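Long-range contacts in putative lipase (Bacteroides thetaiotaomicron VPI-5482, PDB 3BZW), which belongs to the GDSL-like SGNH hydrolase family and probably acts as a lipase or esterase, possibly on lysophospholipids: residues Q25-G30 with E88-L93; I163-P168 with I211-F216; I32-T37 with M96-Y101. All coordinates share one frame; numbering follows the deposited sequence.

Interaction 1 of 3, residues Q25-G30 with E88-L93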
# COMPACT_ATOMS: atom_id res chain seq x y z
N GLN A 25 30.84 6.92 -33.99
CA GLN A 25 31.22 7.00 -35.40
C GLN A 25 32.67 6.59 -35.63
O GLN A 25 33.57 7.12 -35.00
CB GLN A 25 31.01 8.43 -35.90
CG GLN A 25 31.56 8.70 -37.29
CD GLN A 25 30.77 8.01 -38.38
OE1 GLN A 25 29.57 8.24 -38.53
NE2 GLN A 25 31.45 7.17 -39.16
N GLY A 26 32.87 5.63 -36.53
CA GLY A 26 34.21 5.17 -36.87
C GLY A 26 34.96 4.37 -35.81
O GLY A 26 36.13 4.05 -36.01
N LYS A 27 34.30 4.04 -34.71
CA LYS A 27 34.96 3.29 -33.64
C LYS A 27 34.97 1.78 -33.87
O LYS A 27 34.26 1.26 -34.72
CB LYS A 27 34.29 3.60 -32.30
CG LYS A 27 34.29 5.08 -31.94
CD LYS A 27 35.69 5.66 -31.90
CE LYS A 27 35.65 7.13 -31.52
NZ LYS A 27 36.99 7.79 -31.66
N LYS A 28 35.81 1.09 -33.11
CA LYS A 28 35.91 -0.36 -33.22
C LYS A 28 35.25 -0.94 -31.98
O LYS A 28 35.63 -0.63 -30.85
CB LYS A 28 37.38 -0.77 -33.33
CG LYS A 28 38.05 -0.02 -34.48
CD LYS A 28 39.29 -0.71 -35.00
CE LYS A 28 39.81 0.05 -36.22
NZ LYS A 28 40.95 -0.65 -36.85
N VAL A 29 34.24 -1.78 -32.20
CA VAL A 29 33.48 -2.35 -31.09
C VAL A 29 33.49 -3.87 -31.00
O VAL A 29 33.37 -4.58 -32.01
CB VAL A 29 32.00 -1.89 -31.16
CG1 VAL A 29 31.21 -2.48 -30.00
CG2 VAL A 29 31.93 -0.36 -31.14
N GLY A 30 33.63 -4.37 -29.78
CA GLY A 30 33.61 -5.81 -29.56
C GLY A 30 32.19 -6.19 -29.18
O GLY A 30 31.60 -5.56 -28.30
N GLU A 88 43.15 -2.55 -30.51
CA GLU A 88 42.30 -1.90 -31.50
C GLU A 88 40.92 -1.51 -30.97
O GLU A 88 40.37 -0.47 -31.34
CB GLU A 88 42.07 -2.81 -32.71
CG GLU A 88 43.32 -3.37 -33.36
CD GLU A 88 43.00 -4.41 -34.42
OE1 GLU A 88 42.38 -4.05 -35.44
OE2 GLU A 88 43.37 -5.59 -34.23
N VAL A 89 40.36 -2.35 -30.11
CA VAL A 89 39.01 -2.12 -29.59
C VAL A 89 38.83 -0.82 -28.80
O VAL A 89 39.69 -0.44 -28.00
CB VAL A 89 38.53 -3.33 -28.73
CG1 VAL A 89 39.24 -3.34 -27.39
CG2 VAL A 89 37.02 -3.28 -28.57
N ASP A 90 37.71 -0.14 -29.05
CA ASP A 90 37.37 1.12 -28.38
C ASP A 90 36.25 0.97 -27.37
O ASP A 90 36.24 1.63 -26.34
CB ASP A 90 36.95 2.17 -29.41
CG ASP A 90 38.05 2.51 -30.38
OD1 ASP A 90 39.18 2.79 -29.91
OD2 ASP A 90 37.79 2.51 -31.60
N ALA A 91 35.28 0.11 -27.68
CA ALA A 91 34.15 -0.10 -26.78
C ALA A 91 33.69 -1.55 -26.86
O ALA A 91 34.05 -2.29 -27.77
CB ALA A 91 33.01 0.84 -27.15
N ILE A 92 32.87 -1.94 -25.89
CA ILE A 92 32.37 -3.31 -25.81
C ILE A 92 30.90 -3.37 -25.43
O ILE A 92 30.47 -2.72 -24.48
CB ILE A 92 33.16 -4.11 -24.76
CG1 ILE A 92 34.64 -4.10 -25.12
CG2 ILE A 92 32.63 -5.55 -24.68
CD1 ILE A 92 35.51 -4.78 -24.10
N LEU A 93 30.14 -4.15 -26.18
CA LEU A 93 28.72 -4.35 -25.90
C LEU A 93 28.53 -5.80 -25.48
O LEU A 93 29.05 -6.72 -26.12
CB LEU A 93 27.86 -4.06 -27.13
CG LEU A 93 27.84 -2.64 -27.70
CD1 LEU A 93 26.79 -2.57 -28.81
CD2 LEU A 93 27.50 -1.64 -26.60
O HOH W 1 40.32 -3.10 -37.24

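Interaction 2 of 3, residues I163-P168 with I211-F216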
# COMPACT_ATOMS: atom_id res chain seq x y z
N ILE A 163 32.20 0.18 -21.69
CA ILE A 163 31.60 -1.15 -21.72
C ILE A 163 30.12 -1.02 -21.35
O ILE A 163 29.79 -0.49 -20.29
CB ILE A 163 32.29 -2.11 -20.72
CG1 ILE A 163 33.80 -2.09 -20.94
CG2 ILE A 163 31.76 -3.52 -20.92
CD1 ILE A 163 34.58 -2.89 -19.90
N VAL A 164 29.25 -1.50 -22.23
CA VAL A 164 27.81 -1.37 -22.00
C VAL A 164 27.08 -2.71 -22.03
O VAL A 164 27.38 -3.57 -22.86
CB VAL A 164 27.19 -0.45 -23.07
CG1 VAL A 164 25.77 -0.07 -22.67
CG2 VAL A 164 28.06 0.79 -23.25
N LEU A 165 26.12 -2.88 -21.12
CA LEU A 165 25.33 -4.11 -21.06
C LEU A 165 23.97 -3.89 -21.70
O LEU A 165 23.36 -2.83 -21.54
CB LEU A 165 25.11 -4.54 -19.61
CG LEU A 165 26.34 -4.70 -18.71
CD1 LEU A 165 25.89 -5.26 -17.37
CD2 LEU A 165 27.34 -5.63 -19.38
N LEU A 166 23.48 -4.89 -22.43
CA LEU A 166 22.17 -4.81 -23.06
C LEU A 166 21.30 -5.92 -22.45
O LEU A 166 21.75 -7.06 -22.32
CB LEU A 166 22.28 -5.04 -24.57
CG LEU A 166 23.23 -4.16 -25.39
CD1 LEU A 166 23.11 -4.53 -26.86
CD2 LEU A 166 22.89 -2.70 -25.18
N THR A 167 20.07 -5.57 -22.08
CA THR A 167 19.17 -6.56 -21.51
C THR A 167 18.61 -7.45 -22.62
O THR A 167 18.44 -7.02 -23.76
CB THR A 167 17.99 -5.90 -20.75
OG1 THR A 167 17.37 -4.92 -21.59
CG2 THR A 167 18.49 -5.25 -19.47
N PRO A 168 18.31 -8.72 -22.29
CA PRO A 168 17.76 -9.69 -23.23
C PRO A 168 16.42 -9.24 -23.81
O PRO A 168 15.66 -8.52 -23.14
CB PRO A 168 17.62 -10.96 -22.38
CG PRO A 168 18.70 -10.80 -21.35
CD PRO A 168 18.58 -9.34 -20.98
N ILE A 211 28.25 0.35 -14.13
CA ILE A 211 28.37 0.13 -15.56
C ILE A 211 27.06 0.54 -16.23
O ILE A 211 25.98 0.29 -15.69
CB ILE A 211 28.71 -1.36 -15.85
CG1 ILE A 211 29.07 -1.55 -17.31
CG2 ILE A 211 27.52 -2.25 -15.47
CD1 ILE A 211 29.65 -2.94 -17.62
N PRO A 212 27.14 1.19 -17.40
CA PRO A 212 25.90 1.59 -18.07
C PRO A 212 25.14 0.40 -18.64
O PRO A 212 25.73 -0.58 -19.09
CB PRO A 212 26.39 2.55 -19.15
CG PRO A 212 27.75 2.02 -19.49
CD PRO A 212 28.32 1.69 -18.13
N VAL A 213 23.82 0.49 -18.59
CA VAL A 213 22.97 -0.57 -19.12
C VAL A 213 21.91 0.05 -20.01
O VAL A 213 21.26 1.01 -19.62
CB VAL A 213 22.26 -1.35 -17.98
CG1 VAL A 213 21.32 -2.41 -18.57
CG2 VAL A 213 23.28 -2.00 -17.06
N ILE A 214 21.75 -0.49 -21.21
CA ILE A 214 20.73 -0.03 -22.13
C ILE A 214 19.64 -1.10 -22.02
O ILE A 214 19.88 -2.27 -22.30
CB ILE A 214 21.26 0.05 -23.58
CG1 ILE A 214 22.29 1.18 -23.68
CG2 ILE A 214 20.11 0.29 -24.56
CD1 ILE A 214 22.86 1.38 -25.07
N ASP A 215 18.45 -0.69 -21.59
CA ASP A 215 17.35 -1.63 -21.40
C ASP A 215 16.71 -2.00 -22.73
O ASP A 215 15.56 -1.64 -23.02
CB ASP A 215 16.31 -1.03 -20.45
CG ASP A 215 15.34 -2.07 -19.91
OD1 ASP A 215 15.54 -3.28 -20.18
OD2 ASP A 215 14.38 -1.68 -19.22
N PHE A 216 17.47 -2.74 -23.53
CA PHE A 216 17.06 -3.21 -24.85
C PHE A 216 15.71 -3.92 -24.81
O PHE A 216 14.89 -3.78 -25.72
CB PHE A 216 18.14 -4.16 -25.39
CG PHE A 216 18.54 -3.89 -26.81
CD1 PHE A 216 18.69 -2.58 -27.27
CD2 PHE A 216 18.79 -4.94 -27.69
CE1 PHE A 216 19.10 -2.33 -28.58
CE2 PHE A 216 19.20 -4.70 -29.00
CZ PHE A 216 19.36 -3.39 -29.44

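Interaction 3 of 3, residues I32-T37 with M96-Y101. With ACT (acetate ion), chain G.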
# COMPACT_ATOMS: atom_id res chain seq x y z
N ILE A 32 29.90 -9.05 -27.61
CA ILE A 32 29.85 -10.29 -26.84
C ILE A 32 28.40 -10.75 -26.66
O ILE A 32 27.52 -9.93 -26.36
CB ILE A 32 30.52 -10.07 -25.45
CG1 ILE A 32 32.01 -9.80 -25.66
CG2 ILE A 32 30.28 -11.27 -24.54
CD1 ILE A 32 32.76 -9.45 -24.39
N GLY A 33 28.15 -12.04 -26.84
CA GLY A 33 26.79 -12.54 -26.67
C GLY A 33 26.49 -13.95 -27.13
O GLY A 33 27.32 -14.86 -27.03
N ASP A 34 25.27 -14.14 -27.63
CA ASP A 34 24.81 -15.45 -28.09
C ASP A 34 24.44 -15.50 -29.57
O ASP A 34 24.99 -14.76 -30.38
CB ASP A 34 23.62 -15.93 -27.23
CG ASP A 34 22.53 -14.87 -27.11
OD1 ASP A 34 22.24 -14.19 -28.11
OD2 ASP A 34 21.96 -14.73 -26.01
N SER A 35 23.49 -16.37 -29.92
CA SER A 35 23.09 -16.52 -31.32
C SER A 35 22.54 -15.26 -31.97
O SER A 35 22.67 -15.06 -33.18
CB SER A 35 22.06 -17.65 -31.45
OG SER A 35 21.66 -17.81 -32.79
N ILE A 36 21.91 -14.39 -31.17
CA ILE A 36 21.35 -13.17 -31.73
C ILE A 36 22.46 -12.24 -32.20
O ILE A 36 22.23 -11.30 -32.97
CB ILE A 36 20.42 -12.49 -30.69
CG1 ILE A 36 19.22 -13.41 -30.42
CG2 ILE A 36 19.93 -11.13 -31.20
CD1 ILE A 36 18.15 -12.83 -29.51
N THR A 37 23.68 -12.52 -31.76
CA THR A 37 24.86 -11.74 -32.14
C THR A 37 25.75 -12.55 -33.11
O THR A 37 26.45 -11.98 -33.95
CB THR A 37 25.67 -11.34 -30.89
OG1 THR A 37 24.95 -10.33 -30.16
CG2 THR A 37 27.04 -10.80 -31.27
N MSE A 96 23.76 -10.54 -23.46
CA MSE A 96 23.71 -11.94 -23.02
C MSE A 96 22.71 -12.21 -21.90
O MSE A 96 22.36 -11.32 -21.14
CB MSE A 96 25.11 -12.32 -22.52
CG MSE A 96 25.32 -13.78 -22.18
SE MSE A 96 25.75 -14.80 -23.74
CE MSE A 96 27.67 -14.52 -23.76
N GLY A 97 22.26 -13.47 -21.80
CA GLY A 97 21.35 -13.82 -20.72
C GLY A 97 20.11 -14.62 -21.06
O GLY A 97 19.60 -15.35 -20.21
N THR A 98 19.61 -14.50 -22.28
CA THR A 98 18.41 -15.23 -22.64
C THR A 98 18.60 -16.75 -22.52
O THR A 98 17.66 -17.48 -22.21
CB THR A 98 17.92 -14.84 -24.06
OG1 THR A 98 16.50 -15.04 -24.13
CG2 THR A 98 18.60 -15.68 -25.13
N ASN A 99 19.83 -17.22 -22.74
CA ASN A 99 20.09 -18.65 -22.63
C ASN A 99 20.21 -19.10 -21.17
O ASN A 99 19.99 -20.27 -20.86
CB ASN A 99 21.35 -19.03 -23.42
CG ASN A 99 21.14 -18.97 -24.92
OD1 ASN A 99 20.11 -19.41 -25.43
ND2 ASN A 99 22.12 -18.44 -25.65
N ASP A 100 20.57 -18.19 -20.28
CA ASP A 100 20.65 -18.53 -18.86
C ASP A 100 19.21 -18.82 -18.42
O ASP A 100 18.96 -19.74 -17.63
CB ASP A 100 21.23 -17.37 -18.05
CG ASP A 100 22.70 -17.15 -18.31
OD1 ASP A 100 23.53 -17.61 -17.49
OD2 ASP A 100 23.04 -16.54 -19.35
N TYR A 101 18.27 -18.04 -18.94
CA TYR A 101 16.87 -18.25 -18.61
C TYR A 101 16.43 -19.61 -19.14
O TYR A 101 15.89 -20.44 -18.40
CB TYR A 101 15.99 -17.16 -19.25
CG TYR A 101 14.54 -17.58 -19.40
CD1 TYR A 101 13.68 -17.65 -18.30
CD2 TYR A 101 14.04 -17.95 -20.65
CE1 TYR A 101 12.35 -18.09 -18.45
CE2 TYR A 101 12.73 -18.40 -20.81
CZ TYR A 101 11.89 -18.47 -19.71
OH TYR A 101 10.61 -18.92 -19.89
C ACT G . 20.60 -18.28 -28.62
O ACT G . 19.99 -19.14 -29.23
OXT ACT G . 21.79 -18.41 -28.40
CH3 ACT G . 19.87 -17.05 -28.14
O HOH W 2 22.43 -15.75 -23.59
O HOH W 3 20.54 -12.73 -24.52

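Interaction 1 of 3, residues Q25-G30 with E88-L93
Strands 28-33 and 91-95 begin side by side here as parallel neighbours in the central sheet, with Val29 level with Ala91 and Gly30 level with Ile92. The two short strand segments are splayed by 36°. Gly30 N donates to Ala91 O at 2.9 Å, and Leu93 N donates to Gly30 O at 2.9 Å. At the start of the pairing, Lys28 O accepts from two successive amides. Asp90 N is the nearer donor, 2.8 Å from Lys28 O, and Ala91 N is the longer one at 3.3 Å.

The side chain of Asp90 adds a further bond. Its CG lies anti to its own carbonyl carbon (chi1 -63°), which turns OD2 to the backbone of the other segment. Lys28 N donates to Asp90 OD2 at 2.9 Å, with an N-H...O angle of 164°. The amide meets the oxygen on its anti side, somewhat out of the carboxylate plane. The Lys28 side chain crosses that of Glu88 at a slant, its methylenes passing over Glu88 O. Lys28 NZ makes a long salt bridge to Glu88 OE1, at 3.9 Å. One water accepts from NZ and donates to OE1, and Glu88 OE2 is bonded to His85.

Val29 points to the same side of the sheet as Ala91, and its CG1 lies 4.1 Å from Leu93 CG. On the side where Ile92 points, Val89 CG2 packs 3.8 Å from Gly30 N. A parallel pair of this kind is typical of the alpha/beta/alpha sandwich of SGNH hydrolases.

Interaction 2 of 3, residues I163-P168 with I211-F216
Backbone bonds join Ile163-Leu166 to Pro212-Ile214 in parallel. Leu165 N donates to Pro212 O at 3.1 Å and the bond is nearly straight, 175° at the hydrogen. Ile214 N donates to Leu165 O at 2.9 Å. A third bond, Thr167 N to Ile214 O, is weak.

Polar side chains meet past the strand ends. Thr167 OG1 sits between its own backbone N and carbonyl carbon (chi1 51°), which aims it at Asp215. Thr167 OG1 donates to the anti lone pair of Asp215 OD1 at 2.8 Å, and it is also bonded to Asn217 N. Phe216 N lies close to OG1, but the angle is poor. Phe216 N instead bonds Ile214 O at 2.7 Å, closing an inverse gamma turn centred on Asp215. Asp215 OD2 has its own partner in Lys203. A valine in place of Thr167 would probably leave Asp215 OD1 and the Asn217 amide without their shared hydroxyl mate.

Strand 213-214 is the outermost strand at this end of the chain's five-stranded parallel sheet. Helix 195-210 makes the beta-alpha-beta crossover to it from strand 162-166.

Apolar contacts cover both sides of the pair. Toward that crossover helix, Leu165 CD1 meets Ile211 CG2 at 3.9 Å, and Leu165 CB meets Val213 CG2. On the other side, which helix 245-258 covers, Leu166 and Ile214 lie side by side and point the same way. Leu166 CD2 is 3.6 Å from Ile214 CB, and Val164 CG1 touches Ile214 CG1 at 3.8 Å. Leu166 CD1 lies over one face of the Phe216 ring, which also meets Phe95 edge-to-face. At the start of the pair, Ile163 O is in close contact with Ile211 CG1, 3.2 Å away, and also touches CG and CD of Pro212.

Interaction 3 of 3, residues I32-T37 with M96-Y101
Asp34 holds CG between its backbone N and carbonyl carbon (chi1 50°), which carries its carboxylate to the start of helix 98-102 beside Thr98 and Asn99. Selenomethionine Met96 starts with CG anti to its backbone N, then bends twice. Its selenium and CE therefore fold back against Gly33, and CE ends 3.3 Å from Gly33 O.

No hydrogen bond joins the two segments directly. Asp34 OD2 works through two waters. One donates to Asp34 OD2 at 2.7 Å and accepts from Gly97 N and Asn99 N. The other donates to Asp34 OD2 at 2.9 Å and accepts from Thr98 N. The first amides of the helix, with Gly97 at the N-cap, are thus linked to the carboxylate by water. Asp34 OD1 turns back to its own segment and accepts from Ile36 N at 3.1 Å, an Asx turn. The amide of Asn99 crosses Asp34 with the two planes 70° apart, and its ND2 lies 3.3 Å from Asp34 CB.

ND2 also donates to Arg69 O, which helps to fix the turn of the amide. Asn99 ND2 donates to OXT of the acetate at 2.8 Å, 175° at the hydrogen. Ser35 N donates to the same OXT at 3.1 Å, and Gly68 N and His242 NE2 also bond the acetate.

Gly33-Ser35 and Gly97-Asp100 match the GDS and GxND motifs of SGNH hydrolases. By analogy with that family, Ser35 is probably the nucleophile, and the acetate, probably from the crystallisation liquor, has an oxygen held by Ser35 N and Asn99 ND2, consistent with an oxyanion hole.

How the interactions relate
The chain enters through 25-30 and runs straight on into 32-37. It then makes a long excursion that includes strand 60-63 and helix 74-85. Its return as 88-93 closes interaction 1, and 96-101 closes interaction 3 soon after. These two loops cross, because 32-37 opens before 88-93 closes interaction 1 and 96-101 comes after it. Interaction 2 follows in series, closing a separate loop from 163-168 to 211-216. Interactions 1 and 3 share strand 28-33 and a backbone hydrogen bond, Ile32 N to Leu93 O. Another, Val164 N to Ile92 O, joins interactions 1 and 2 in the same sheet. Pro168 packs on Met96 and Gly97, bringing interaction 2 beside the probable active-site end of interaction 3.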